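Local coordinates for ALDH21) (Physcomitrella patens subsp. patens, PDB 5MZ5), which oxidises succinic semialdehyde with NADP(+) as cofactor, and may also act on glyceraldehyde 3-phosphate, at residues S319-Q324 against Q479-L484. Numbering follows the deposited sequence.
Sequences SCIHMQ and QPYGGL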
loop_
_atom_site.group_PDB
_atom_site.type_symbol
_atom_site.label_atom_id
_atom_site.label_comp_id
_atom_site.label_asym_id
_atom_site.label_seq_id
_atom_site.Cartn_x
_atom_site.Cartn_y
_atom_site.Cartn_z
ATOM N N SER A 319 29.943 -16.076 -5.593
ATOM C CA SER A 319 28.714 -15.349 -5.354
ATOM C C SER A 319 27.687 -15.817 -6.360
ATOM O O SER A 319 28.017 -16.068 -7.518
ATOM C CB SER A 319 28.953 -13.848 -5.508
ATOM O OG SER A 319 27.739 -13.119 -5.512
ATOM N N CYS A 320 26.439 -15.924 -5.912
ATOM C CA CYS A 320 25.304 -16.345 -6.726
ATOM C C CYS A 320 24.946 -15.286 -7.777
ATOM O O CYS A 320 24.266 -15.617 -8.738
ATOM C CB CYS A 320 24.112 -16.702 -5.838
ATOM S SG CYS A 320 24.443 -18.034 -4.643
ATOM N N ILE A 321 25.457 -14.024 -7.617
ATOM C CA ILE A 321 25.250 -12.923 -8.574
ATOM C C ILE A 321 26.584 -12.454 -9.213
ATOM O O ILE A 321 26.645 -11.366 -9.781
ATOM C CB ILE A 321 24.404 -11.745 -8.019
ATOM C CG1 ILE A 321 25.021 -11.137 -6.720
ATOM C CG2 ILE A 321 22.949 -12.190 -7.849
ATOM C CD1 ILE A 321 24.237 -9.901 -6.091
ATOM N N HIS A 322 27.628 -13.304 -9.161
ATOM C CA HIS A 322 28.909 -13.059 -9.822
ATOM C C HIS A 322 28.650 -12.830 -11.326
ATOM O O HIS A 322 27.814 -13.519 -11.903
ATOM C CB HIS A 322 29.818 -14.287 -9.611
ATOM C CG HIS A 322 30.903 -14.461 -10.641
ATOM N ND1 HIS A 322 31.053 -15.648 -11.334
ATOM C CD2 HIS A 322 31.886 -13.608 -11.020
ATOM C CE1 HIS A 322 32.077 -15.459 -12.148
ATOM N NE2 HIS A 322 32.609 -14.246 -11.994
ATOM N N MET A 323 29.302 -11.824 -11.944
ATOM C CA MET A 323 29.123 -11.578 -13.386
ATOM C C MET A 323 29.975 -12.604 -14.149
ATOM O O MET A 323 31.200 -12.468 -14.257
ATOM C CB MET A 323 29.469 -10.133 -13.763
ATOM C CG MET A 323 29.282 -9.799 -15.242
ATOM S SD MET A 323 30.140 -8.247 -15.645
ATOM C CE MET A 323 31.846 -8.846 -15.733
ATOM N N GLN A 324 29.317 -13.663 -14.628
ATOM C CA GLN A 324 29.985 -14.759 -15.330
ATOM C C GLN A 324 30.129 -14.494 -16.829
ATOM O O GLN A 324 31.096 -14.950 -17.426
ATOM C CB GLN A 324 29.238 -16.075 -15.080
ATOM C CG GLN A 324 30.042 -17.316 -15.474
ATOM C CD GLN A 324 29.315 -18.581 -15.097
ATOM O OE1 GLN A 324 28.843 -18.746 -13.965
ATOM N NE2 GLN A 324 29.187 -19.497 -16.042
ATOM N N GLN A 479 16.257 -4.690 -1.078
ATOM C CA GLN A 479 15.647 -4.995 -2.372
ATOM C C GLN A 479 15.019 -6.406 -2.412
ATOM O O GLN A 479 15.517 -7.290 -1.704
ATOM C CB GLN A 479 16.695 -4.846 -3.495
ATOM C CG GLN A 479 17.435 -6.145 -3.852
ATOM C CD GLN A 479 18.500 -5.954 -4.878
ATOM O OE1 GLN A 479 19.304 -5.018 -4.800
ATOM N NE2 GLN A 479 18.536 -6.850 -5.854
ATOM N N PRO A 480 13.988 -6.676 -3.260
ATOM C CA PRO A 480 13.526 -8.077 -3.396
ATOM C C PRO A 480 14.602 -8.839 -4.186
ATOM O O PRO A 480 14.930 -8.475 -5.318
ATOM C CB PRO A 480 12.192 -7.958 -4.132
ATOM C CG PRO A 480 12.275 -6.653 -4.876
ATOM C CD PRO A 480 13.254 -5.755 -4.165
ATOM N N TYR A 481 15.246 -9.796 -3.524
ATOM C CA TYR A 481 16.347 -10.557 -4.101
ATOM C C TYR A 481 15.976 -12.028 -4.268
ATOM O O TYR A 481 15.552 -12.685 -3.324
ATOM C CB TYR A 481 17.620 -10.366 -3.244
ATOM C CG TYR A 481 18.764 -11.276 -3.635
ATOM C CD1 TYR A 481 19.639 -10.927 -4.660
ATOM C CD2 TYR A 481 18.958 -12.499 -2.994
ATOM C CE1 TYR A 481 20.689 -11.769 -5.029
ATOM C CE2 TYR A 481 19.985 -13.360 -3.374
ATOM C CZ TYR A 481 20.857 -12.984 -4.382
ATOM O OH TYR A 481 21.874 -13.841 -4.745
ATOM N N GLY A 482 16.173 -12.526 -5.472
ATOM C CA GLY A 482 15.840 -13.896 -5.821
ATOM C C GLY A 482 15.673 -14.032 -7.310
ATOM O O GLY A 482 15.900 -13.073 -8.060
ATOM N N GLY A 483 15.315 -15.223 -7.756
ATOM C CA GLY A 483 15.239 -15.406 -9.192
ATOM C C GLY A 483 14.189 -16.309 -9.779
ATOM O O GLY A 483 13.292 -16.817 -9.101
ATOM N N LEU A 484 14.327 -16.463 -11.090
ATOM C CA LEU A 484 13.481 -17.290 -11.930
ATOM C C LEU A 484 14.282 -18.505 -12.316
ATOM O O LEU A 484 15.481 -18.589 -11.994
ATOM C CB LEU A 484 13.054 -16.494 -13.198
ATOM C CG LEU A 484 12.368 -15.132 -12.977
ATOM C CD1 LEU A 484 11.888 -14.547 -14.314
ATOM C CD2 LEU A 484 11.203 -15.233 -11.993
#
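Y481 reaches across to C320 and I321 with the outer end of its ring. From CB, the chain continues to CG anti to the backbone N (chi1 171°), which carries the ring out to meet them; tyrosine's long flat ring spans the gap and brings a hydroxyl into the pocket. CE1 is the first atom to touch: the methyl CG2 of I321 lies 3.6 Å from it, near the ring plane, so the meeting is at an edge. I321 CD1 adds a looser contact at 4.1 Å from Y481 CE1, and a beta-branched residue suits the place because both its branches reach the tyrosine. At the tip, Y481 OH sits 3.7 Å from I321 CG2 and 3.8 Å from CB of the small C320. S319, C320 and Y481 belong to the aldehyde dehydrogenase pocket that holds succinate in a complex of this enzyme; here Y481 OH hydrogen-bonds a glycerol, probably from the crystallisation liquor, while R475 makes a cation-pi contact with the ring. A leucine in place of Y481 would probably leave I321 CG2 without its aromatic edge and the pocket without a hydroxyl to hold a ligand. H322 N on S319 O closes a type I turn, and S319's short hydroxyl accepts from I321 N at OG (3.2 Å), an ST turn.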